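PDB 5Y8E: sefir domain protein from Bacillus cereus F65185, which probably takes part in signalling through SEFIR-SEFIR association, its partners and cellular role being unknown. Local coordinates for residues H3-Y8 and E33-R38; K60-C65 and K99-S104; D46-M51 and T82-I87. All coordinates share one frame; numbering follows the deposited sequence. Where two conformers were deposited one is given.

Interaction 1 of 3, residues H3-Y8 and E33-R38; sequences HVFISY and EVILDR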
loop_
_atom_site.group_PDB
_atom_site.type_symbol
_atom_site.label_atom_id
_atom_site.label_comp_id
_atom_site.label_asym_id
_atom_site.label_seq_id
_atom_site.Cartn_x
_atom_site.Cartn_y
_atom_site.Cartn_z
ATOM N N HIS A 3 3.990 8.853 -8.738
ATOM C CA HIS A 3 3.931 9.230 -7.336
ATOM C C HIS A 3 3.274 8.101 -6.561
ATOM O O HIS A 3 2.131 7.725 -6.840
ATOM C CB HIS A 3 3.166 10.541 -7.148
ATOM C CG HIS A 3 3.798 11.709 -7.842
ATOM N ND1 HIS A 3 3.165 12.924 -7.989
ATOM C CD2 HIS A 3 5.007 11.840 -8.437
ATOM C CE1 HIS A 3 3.957 13.753 -8.648
ATOM N NE2 HIS A 3 5.079 13.120 -8.932
ATOM N N VAL A 4 3.999 7.576 -5.582
ATOM C CA VAL A 4 3.581 6.376 -4.867
ATOM C C VAL A 4 3.328 6.647 -3.378
ATOM O O VAL A 4 4.244 7.054 -2.656
ATOM C CB VAL A 4 4.662 5.280 -5.016
ATOM C CG1 VAL A 4 4.278 4.036 -4.238
ATOM C CG2 VAL A 4 4.897 4.953 -6.493
ATOM N N PHE A 5 2.095 6.427 -2.915
ATOM C CA PHE A 5 1.763 6.555 -1.489
ATOM C C PHE A 5 1.886 5.190 -0.815
ATOM O O PHE A 5 1.484 4.176 -1.389
ATOM C CB PHE A 5 0.336 7.113 -1.322
ATOM C CG PHE A 5 -0.183 7.073 0.097
ATOM C CD1 PHE A 5 0.509 7.700 1.131
ATOM C CD2 PHE A 5 -1.372 6.415 0.393
ATOM C CE1 PHE A 5 0.032 7.662 2.434
ATOM C CE2 PHE A 5 -1.860 6.369 1.694
ATOM C CZ PHE A 5 -1.152 6.998 2.720
ATOM N N ILE A 6 2.458 5.158 0.386
ATOM C CA ILE A 6 2.559 3.913 1.134
ATOM C C ILE A 6 1.614 3.949 2.326
ATOM O O ILE A 6 1.784 4.749 3.252
ATOM C CB ILE A 6 4.007 3.626 1.592
ATOM C CG1 ILE A 6 4.944 3.585 0.384
ATOM C CG2 ILE A 6 4.071 2.325 2.404
ATOM C CD1 ILE A 6 6.421 3.287 0.735
ATOM N N SER A 7 0.597 3.094 2.273
ATOM C CA SER A 7 -0.349 2.945 3.366
ATOM C C SER A 7 0.113 1.783 4.232
ATOM O O SER A 7 0.297 0.663 3.741
ATOM C CB SER A 7 -1.753 2.680 2.811
ATOM O OG SER A 7 -2.706 2.493 3.847
ATOM N N TYR A 8 0.321 2.046 5.520
ATOM C CA TYR A 8 0.815 1.006 6.418
ATOM C C TYR A 8 0.421 1.290 7.853
ATOM O O TYR A 8 -0.012 2.394 8.183
ATOM C CB TYR A 8 2.344 0.841 6.298
ATOM C CG TYR A 8 3.170 1.986 6.862
ATOM C CD1 TYR A 8 3.192 3.225 6.234
ATOM C CD2 TYR A 8 3.963 1.811 7.993
ATOM C CE1 TYR A 8 3.949 4.266 6.727
ATOM C CE2 TYR A 8 4.739 2.852 8.496
ATOM C CZ TYR A 8 4.718 4.076 7.850
ATOM O OH TYR A 8 5.463 5.130 8.322
ATOM N N GLU A 33 8.525 9.001 -6.972
ATOM C CA GLU A 33 8.342 9.880 -5.829
ATOM C C GLU A 33 7.491 9.146 -4.814
ATOM O O GLU A 33 6.448 8.595 -5.169
ATOM C CB GLU A 33 7.632 11.163 -6.260
ATOM C CG GLU A 33 8.435 12.007 -7.241
ATOM C CD GLU A 33 9.656 12.631 -6.602
ATOM O OE1 GLU A 33 9.740 12.657 -5.357
ATOM O OE2 GLU A 33 10.541 13.098 -7.343
ATOM N N VAL A 34 7.934 9.118 -3.559
ATOM C CA VAL A 34 7.183 8.411 -2.524
ATOM C C VAL A 34 6.558 9.393 -1.546
ATOM O O VAL A 34 7.225 10.313 -1.053
ATOM C CB VAL A 34 8.046 7.358 -1.774
ATOM C CG1 VAL A 34 7.273 6.761 -0.602
ATOM C CG2 VAL A 34 8.476 6.256 -2.725
ATOM N N ILE A 35 5.263 9.208 -1.309
ATOM C CA ILE A 35 4.540 9.943 -0.281
ATOM C C ILE A 35 4.512 9.111 1.002
ATOM O O ILE A 35 3.835 8.080 1.071
ATOM C CB ILE A 35 3.089 10.254 -0.726
ATOM C CG1 ILE A 35 3.092 11.000 -2.063
ATOM C CG2 ILE A 35 2.374 11.065 0.349
ATOM C CD1 ILE A 35 1.704 11.131 -2.725
ATOM N N LEU A 36 5.245 9.568 2.014
ATOM C CA LEU A 36 5.391 8.827 3.270
ATOM C C LEU A 36 5.067 9.726 4.457
ATOM O O LEU A 36 5.582 10.846 4.550
ATOM C CB LEU A 36 6.824 8.282 3.402
ATOM C CG LEU A 36 7.101 7.382 4.611
ATOM C CD1 LEU A 36 6.275 6.093 4.534
ATOM C CD2 LEU A 36 8.593 7.074 4.714
ATOM N N ASP A 37 4.231 9.232 5.369
ATOM C CA ASP A 37 3.790 10.022 6.523
ATOM C C ASP A 37 4.931 10.660 7.325
ATOM O O ASP A 37 4.860 11.829 7.709
ATOM C CB ASP A 37 2.870 9.192 7.437
ATOM C CG ASP A 37 3.517 7.894 7.931
ATOM O OD1 ASP A 37 4.656 7.556 7.531
ATOM O OD2 ASP A 37 2.858 7.186 8.726
ATOM N N ARG A 38 5.998 9.910 7.551
ATOM C CA ARG A 38 7.066 10.417 8.406
ATOM C C ARG A 38 7.883 11.538 7.778
ATOM O O ARG A 38 8.395 12.411 8.484
ATOM C CB ARG A 38 7.933 9.274 8.896
ATOM C CG ARG A 38 7.114 8.283 9.696
ATOM C CD ARG A 38 7.908 7.058 10.022
ATOM N NE ARG A 38 9.019 7.360 10.912
ATOM C CZ ARG A 38 10.002 6.506 11.161
ATOM N NH1 ARG A 38 9.996 5.324 10.567
ATOM N NH2 ARG A 38 10.990 6.834 11.985
HETATM O O HOH W 1 2.443 6.875 4.867
HETATM O O HOH W 2 8.216 4.187 8.454
#
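Asp37 OD1 accepts a hydrogen bond from Tyr8 OH at 2.7 Å and a weak, strongly bent one from its neighbour Arg38 N. This polar cluster lies past the paired strands of a beta-alpha-beta unit, in which strands 3-7 and 33-35 run parallel and helix 13-29 connects them. Tyr8 and Asp37 meet tip to tip, ring and carboxylate turned 74° apart, and the hydroxyl uses the syn lone pair of OD1. With CG set between backbone N and carbonyl carbon in each (chi1 71° in Tyr8, 57° in Asp37), the two side chains reach toward each other. OD2 is taken by Trp10 NE1, so both carboxylate oxygens are engaged, an arrangement consistent with a charged aspartate. Leu36 CD1 adds an apolar contact 3.7 Å from Tyr8 CE1, its side chain crossing that of Tyr8 at about a right angle.

Between the strands, Val4 is bonded through both its N and its O, the N reaching Glu33 O and the O receiving Ile35 N, each at 2.7 Å. The Ile6 N to Ile35 O bond that follows is weak, and beyond it a water bridges Ile6 O and Asp37 N as the chains separate. Phe5 and Ile35 share the face covered by helix 47-57; Val34 and Ile6 pack toward helix 13-29. Phe5 CD1 rests 3.3 Å from Ile35 O, which sits at the edge of the ring near its plane.

Interaction 2 of 3, residues K60-C65 and K99-S104; sequences KVLVIC and KFIPIS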
loop_
_atom_site.group_PDB
_atom_site.type_symbol
_atom_site.label_atom_id
_atom_site.label_comp_id
_atom_site.label_asym_id
_atom_site.label_seq_id
_atom_site.Cartn_x
_atom_site.Cartn_y
_atom_site.Cartn_z
ATOM N N LYS A 60 -0.034 5.370 -7.633
ATOM C CA LYS A 60 -0.108 4.017 -7.093
ATOM C C LYS A 60 -0.134 4.093 -5.576
ATOM O O LYS A 60 0.470 4.988 -4.979
ATOM C CB LYS A 60 1.087 3.177 -7.560
ATOM C CG LYS A 60 1.141 2.903 -9.070
ATOM C CD LYS A 60 -0.004 2.002 -9.518
ATOM C CE LYS A 60 0.231 1.417 -10.919
ATOM N NZ LYS A 60 0.322 2.476 -11.941
ATOM N N VAL A 61 -0.836 3.148 -4.955
ATOM C CA VAL A 61 -0.910 3.084 -3.498
ATOM C C VAL A 61 -0.426 1.712 -3.052
ATOM O O VAL A 61 -1.059 0.693 -3.351
ATOM C CB VAL A 61 -2.354 3.302 -2.990
ATOM C CG1 VAL A 61 -2.417 3.124 -1.476
ATOM C CG2 VAL A 61 -2.863 4.693 -3.378
ATOM N N LEU A 62 0.703 1.668 -2.353
ATOM C CA LEU A 62 1.165 0.400 -1.807
ATOM C C LEU A 62 0.427 0.152 -0.502
ATOM O O LEU A 62 0.379 1.031 0.366
ATOM C CB LEU A 62 2.670 0.430 -1.554
ATOM C CG LEU A 62 3.565 0.848 -2.718
ATOM C CD1 LEU A 62 5.042 0.559 -2.418
ATOM C CD2 LEU A 62 3.121 0.187 -4.035
ATOM N N VAL A 63 -0.162 -1.030 -0.362
ATOM C CA VAL A 63 -0.874 -1.360 0.870
ATOM C C VAL A 63 -0.043 -2.413 1.570
ATOM O O VAL A 63 0.041 -3.552 1.106
ATOM C CB VAL A 63 -2.301 -1.879 0.607
ATOM C CG1 VAL A 63 -3.057 -2.005 1.923
ATOM C CG2 VAL A 63 -3.056 -0.939 -0.319
ATOM N N ILE A 64 0.610 -2.022 2.658
ATOM C CA ILE A 64 1.543 -2.921 3.331
ATOM C C ILE A 64 0.756 -3.852 4.243
ATOM O O ILE A 64 0.400 -3.506 5.377
ATOM C CB ILE A 64 2.624 -2.164 4.123
ATOM C CG1 ILE A 64 3.332 -1.144 3.224
ATOM C CG2 ILE A 64 3.613 -3.149 4.731
ATOM C CD1 ILE A 64 3.883 -1.727 1.917
ATOM N N CYS A 65 0.481 -5.039 3.732
ATOM C CA CYS A 65 -0.406 -5.947 4.429
ATOM C C CYS A 65 0.345 -6.929 5.304
ATOM O O CYS A 65 0.559 -8.080 4.918
ATOM C CB CYS A 65 -1.267 -6.689 3.417
ATOM S SG CYS A 65 -2.454 -5.637 2.559
ATOM N N LYS A 99 -5.290 1.441 -8.788
ATOM C CA LYS A 99 -4.314 2.203 -8.006
ATOM C C LYS A 99 -3.594 1.361 -6.969
ATOM O O LYS A 99 -2.437 1.635 -6.645
ATOM C CB LYS A 99 -4.968 3.390 -7.288
ATOM C CG LYS A 99 -5.116 4.637 -8.130
ATOM C CD LYS A 99 -5.103 5.884 -7.239
ATOM C CE LYS A 99 -5.553 7.085 -8.015
ATOM N NZ LYS A 99 -5.455 8.332 -7.221
ATOM N N PHE A 100 -4.269 0.343 -6.434
ATOM C CA PHE A 100 -3.725 -0.375 -5.280
ATOM C C PHE A 100 -2.763 -1.493 -5.661
ATOM O O PHE A 100 -3.048 -2.285 -6.568
ATOM C CB PHE A 100 -4.856 -0.938 -4.406
ATOM C CG PHE A 100 -5.758 0.114 -3.829
ATOM C CD1 PHE A 100 -5.328 0.911 -2.771
ATOM C CD2 PHE A 100 -7.036 0.309 -4.342
ATOM C CE1 PHE A 100 -6.156 1.890 -2.237
ATOM C CE2 PHE A 100 -7.871 1.281 -3.823
ATOM C CZ PHE A 100 -7.435 2.073 -2.762
ATOM N N ILE A 101 -1.625 -1.533 -4.972
ATOM C CA ILE A 101 -0.696 -2.657 -5.047
ATOM C C ILE A 101 -0.508 -3.213 -3.640
ATOM O O ILE A 101 0.323 -2.722 -2.862
ATOM C CB ILE A 101 0.669 -2.249 -5.623
ATOM C CG1 ILE A 101 0.509 -1.604 -6.997
ATOM C CG2 ILE A 101 1.625 -3.463 -5.695
ATOM C CD1 ILE A 101 1.810 -1.014 -7.545
ATOM N N PRO A 102 -1.302 -4.227 -3.288
ATOM C CA PRO A 102 -1.172 -4.823 -1.958
ATOM C C PRO A 102 0.083 -5.676 -1.896
ATOM O O PRO A 102 0.338 -6.439 -2.827
ATOM C CB PRO A 102 -2.420 -5.710 -1.854
ATOM C CG PRO A 102 -3.380 -5.159 -2.887
ATOM C CD PRO A 102 -2.477 -4.741 -4.009
ATOM N N ILE A 103 0.864 -5.523 -0.831
ATOM C CA ILE A 103 2.033 -6.367 -0.601
ATOM C C ILE A 103 1.780 -7.168 0.667
ATOM O O ILE A 103 1.671 -6.596 1.758
ATOM C CB ILE A 103 3.311 -5.528 -0.422
ATOM C CG1 ILE A 103 3.512 -4.568 -1.603
ATOM C CG2 ILE A 103 4.534 -6.437 -0.258
ATOM C CD1 ILE A 103 4.669 -3.571 -1.391
ATOM N N SER A 104 1.672 -8.486 0.533
ATOM C CA SER A 104 1.423 -9.350 1.687
ATOM C C SER A 104 2.726 -9.767 2.351
ATOM O O SER A 104 3.602 -10.368 1.715
ATOM C CB SER A 104 0.622 -10.594 1.284
ATOM O OG SER A 104 0.240 -11.346 2.426
#
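Val61 and Phe100 lie side by side on one face of the sheet, and CD1 of the ring is what the valine meets, 3.8 Å from Val61 CB. Phe100 CG is anti to its carbonyl carbon (chi1 -62°), and the same CD1 also touches Val63 CG2, 3.8 Å away, the methyl that is likewise anti to its carbonyl carbon. One aromatic rim atom thus serves two valines of the neighbouring strand, while Tyr92 stacks on the ring from outside the pair.

On the other face the residues are branched aliphatics. Leu62 reaches across with CD2, which comes 3.8 Å from Ile101 CB, the two side chains pointing the same way. Ile101 is extended at chi2 (173°), which sends CD1 out to meet the aliphatic part of Lys60, its CD 4.0 Å away. The lysine then bends so that NZ leaves the contact and bonds Glu144 O. Ile64 and Ile103 differ at the second torsion: Ile64 is bent there (-53°) and Ile103 is extended, yet their CD1 methyls meet at 3.9 Å. Helix 131-143 covers Leu62, Ile101 and Ile103.

Five backbone hydrogen bonds join the strands between these two faces, from Val61 N to Lys99 O at the start to Cys65 N and Ile103 O at the end. Pro102 has no N-H to give, but its nitrogen lies on the side of the strand turned away from Val63. Adjacent, buried parallel strands with helices packed over them are typical of the central parallel sheet of alpha/beta folds, here consistent with the TIR-like fold of the SEFIR family.

Interaction 3 of 3, residues D46-M51 and T82-I87; sequences DRFEFM and TETMII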
loop_
_atom_site.group_PDB
_atom_site.type_symbol
_atom_site.label_atom_id
_atom_site.label_comp_id
_atom_site.label_asym_id
_atom_site.label_seq_id
_atom_site.Cartn_x
_atom_site.Cartn_y
_atom_site.Cartn_z
ATOM N N ASP A 46 -4.217 13.530 12.348
ATOM C CA ASP A 46 -4.368 13.925 10.946
ATOM C C ASP A 46 -4.111 12.752 10.008
ATOM O O ASP A 46 -4.060 12.924 8.790
ATOM C CB ASP A 46 -3.388 15.053 10.586
ATOM C CG ASP A 46 -3.726 16.363 11.258
ATOM O OD1 ASP A 46 -4.924 16.638 11.473
ATOM O OD2 ASP A 46 -2.788 17.130 11.566
ATOM N N ARG A 47 -3.950 11.561 10.572
ATOM C CA ARG A 47 -3.571 10.395 9.772
ATOM C C ARG A 47 -4.624 9.988 8.753
ATOM O O ARG A 47 -4.283 9.603 7.627
ATOM C CB ARG A 47 -3.221 9.219 10.673
ATOM C CG ARG A 47 -1.814 9.308 11.208
ATOM C CD ARG A 47 -1.579 8.299 12.288
ATOM N NE ARG A 47 -0.156 8.212 12.586
ATOM C CZ ARG A 47 0.343 7.701 13.706
ATOM N NH1 ARG A 47 -0.465 7.232 14.649
ATOM N NH2 ARG A 47 1.654 7.667 13.882
ATOM N N PHE A 48 -5.880 10.052 9.149
ATOM C CA PHE A 48 -6.959 9.702 8.220
ATOM C C PHE A 48 -6.983 10.685 7.065
ATOM O O PHE A 48 -6.998 10.309 5.948
ATOM C CB PHE A 48 -8.311 9.671 8.928
ATOM C CG PHE A 48 -9.449 9.269 8.045
ATOM C CD1 PHE A 48 -9.799 7.973 7.900
ATOM C CD2 PHE A 48 -10.161 10.191 7.383
ATOM C CE1 PHE A 48 -10.803 7.592 7.110
ATOM C CE2 PHE A 48 -11.238 9.809 6.594
ATOM C CZ PHE A 48 -11.528 8.500 6.466
ATOM N N GLU A 49 -6.954 11.958 7.389
ATOM C CA GLU A 49 -6.971 12.981 6.360
ATOM C C GLU A 49 -5.754 12.818 5.430
ATOM O O GLU A 49 -5.863 12.949 4.263
ATOM C CB GLU A 49 -7.012 14.378 6.945
ATOM C CG GLU A 49 -7.034 15.439 5.952
ATOM C CD GLU A 49 -7.153 16.859 6.561
ATOM O OE1 GLU A 49 -7.472 16.949 7.726
ATOM O OE2 GLU A 49 -6.898 17.839 5.861
ATOM N N PHE A 50 -4.610 12.508 6.009
ATOM C CA PHE A 50 -3.404 12.328 5.175
ATOM C C PHE A 50 -3.568 11.129 4.240
ATOM O O PHE A 50 -3.250 11.175 3.096
ATOM C CB PHE A 50 -2.187 12.179 6.037
ATOM C CG PHE A 50 -0.929 12.039 5.274
ATOM C CD1 PHE A 50 -0.349 13.110 4.668
ATOM C CD2 PHE A 50 -0.294 10.814 5.194
ATOM C CE1 PHE A 50 0.833 12.943 3.976
ATOM C CE2 PHE A 50 0.879 10.673 4.522
ATOM C CZ PHE A 50 1.424 11.692 3.901
ATOM N N MET A 51 -4.134 10.072 4.791
ATOM C CA MET A 51 -4.393 8.880 4.021
ATOM C C MET A 51 -5.344 9.172 2.844
ATOM O O MET A 51 -5.061 8.901 1.725
ATOM C CB MET A 51 -4.960 7.773 4.906
ATOM C CG MET A 51 -5.390 6.480 4.191
ATOM S SD MET A 51 -6.195 5.185 5.215
ATOM C CE MET A 51 -7.370 6.146 6.221
ATOM N N THR A 82 -10.332 10.195 13.253
ATOM C CA THR A 82 -9.336 11.076 12.653
ATOM C C THR A 82 -7.929 10.486 12.722
ATOM O O THR A 82 -7.037 10.905 11.982
ATOM C CB THR A 82 -9.342 12.458 13.320
ATOM O OG1 THR A 82 -8.980 12.327 14.701
ATOM C CG2 THR A 82 -10.722 13.089 13.214
ATOM N N GLU A 83 -7.729 9.527 13.611
ATOM C CA GLU A 83 -6.420 8.910 13.830
ATOM C C GLU A 83 -6.186 7.655 12.994
ATOM O O GLU A 83 -5.115 7.123 12.954
ATOM C CB GLU A 83 -6.193 8.599 15.328
ATOM C CG GLU A 83 -6.126 9.854 16.164
ATOM C CD GLU A 83 -6.189 9.584 17.675
ATOM O OE1 GLU A 83 -7.186 9.006 18.119
ATOM O OE2 GLU A 83 -5.231 9.896 18.367
ATOM N N THR A 84 -7.241 7.203 12.343
ATOM C CA THR A 84 -7.231 5.982 11.573
ATOM C C THR A 84 -6.204 6.080 10.382
ATOM O O THR A 84 -6.222 7.022 9.644
ATOM C CB THR A 84 -8.657 5.715 11.098
ATOM O OG1 THR A 84 -9.517 5.533 12.228
ATOM C CG2 THR A 84 -8.740 4.526 10.201
ATOM N N MET A 85 -5.329 5.092 10.237
ATOM C CA MET A 85 -4.344 5.114 9.174
ATOM C C MET A 85 -4.440 3.881 8.231
ATOM O O MET A 85 -3.608 3.686 7.404
ATOM C CB MET A 85 -2.925 5.266 9.723
ATOM C CG MET A 85 -2.350 4.036 10.329
ATOM S SD MET A 85 -0.882 4.418 11.462
ATOM C CE MET A 85 0.106 5.287 10.370
ATOM N N ILE A 86 -5.490 3.096 8.383
ATOM C CA ILE A 86 -5.694 1.878 7.668
ATOM C C ILE A 86 -6.877 2.068 6.671
ATOM O O ILE A 86 -7.887 2.546 7.027
ATOM C CB ILE A 86 -5.982 0.725 8.692
ATOM C CG1 ILE A 86 -4.689 0.506 9.510
ATOM C CG2 ILE A 86 -6.412 -0.468 8.053
ATOM C CD1 ILE A 86 -4.774 -0.442 10.534
ATOM N N ILE A 87 -6.664 1.669 5.443
ATOM C CA ILE A 87 -7.656 1.817 4.422
ATOM C C ILE A 87 -8.997 1.198 4.853
ATOM O O ILE A 87 -9.054 0.102 5.293
ATOM C CB ILE A 87 -7.163 1.228 3.107
ATOM C CG1 ILE A 87 -6.071 2.091 2.518
ATOM C CG2 ILE A 87 -8.227 1.132 2.109
ATOM C CD1 ILE A 87 -5.375 1.459 1.402
HETATM O O HOH W 3 -3.294 6.243 14.614
HETATM O O HOH W 4 -7.670 13.039 10.110
#
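The first turn of helix 47-57 meets an irregular loop, and Phe48 N donates to Thr82 O at 3.2 Å, nearly straight at the hydrogen (167°) but from above the carbonyl plane. The loop thus supplies an acceptor to an N-H at the beginning of the helix, where no earlier turn can provide one. From Thr82 it crosses the helix start, bringing Thr84 O within 3.4 Å of Phe48 CB, while the Phe48 and Thr84 side chains lie alongside each other.

Arg47 stretches out beside Met85, both pointing the same way. The arginine is extended from CG to NE, and the methionine bends at its last torsion (chi3 -55°), laying CE over one face of the guanidinium, 3.7 Å from Arg47 NE. Trp10 makes a cation-pi contact with the same arginine. A water links Arg47 NH1 to Glu83 O.

One turn on, Met51 also points toward the loop. Its SD touches the peptide between Ile86 and Ile87, 3.5 Å from Ile86 C, and the bend at chi3 (45°) carries CE to 3.7 Å from Thr84 O.

The N-terminal end of helix 47-57 is thus joined to the loop between helices 67-75 and 89-93 by methionine packing, backbone carbonyls and one direct backbone bond. The Arg47 guanidinium is met by a thioether side chain, Trp10 and a water rather than by a carboxylate of the loop, Glu83 OE2 staying 6.6 Å from NH1.

In the fold
Interactions 1 and 2 belong to one sheet, where strands 3-7 and 60-65 are neighbours: Phe5 O and Leu62 N lie 2.8 Å apart, a probable hydrogen bond, and Val4 packs on Leu62. Interaction 2 sits near the centre of the chain and is almost wholly buried, its side-chain packing mostly apolar over a regular backbone ladder. Interaction 1 is also largely buried, but ends in a polar cluster where its strands part. Interaction 3, farther out and partly exposed, joins a helix start to a loop and replaces the ladder by a single backbone bond and methionine packing. It still touches both others: Met85 meets Tyr8 and Asp37, and Ile87 packs on Phe100 and Val63.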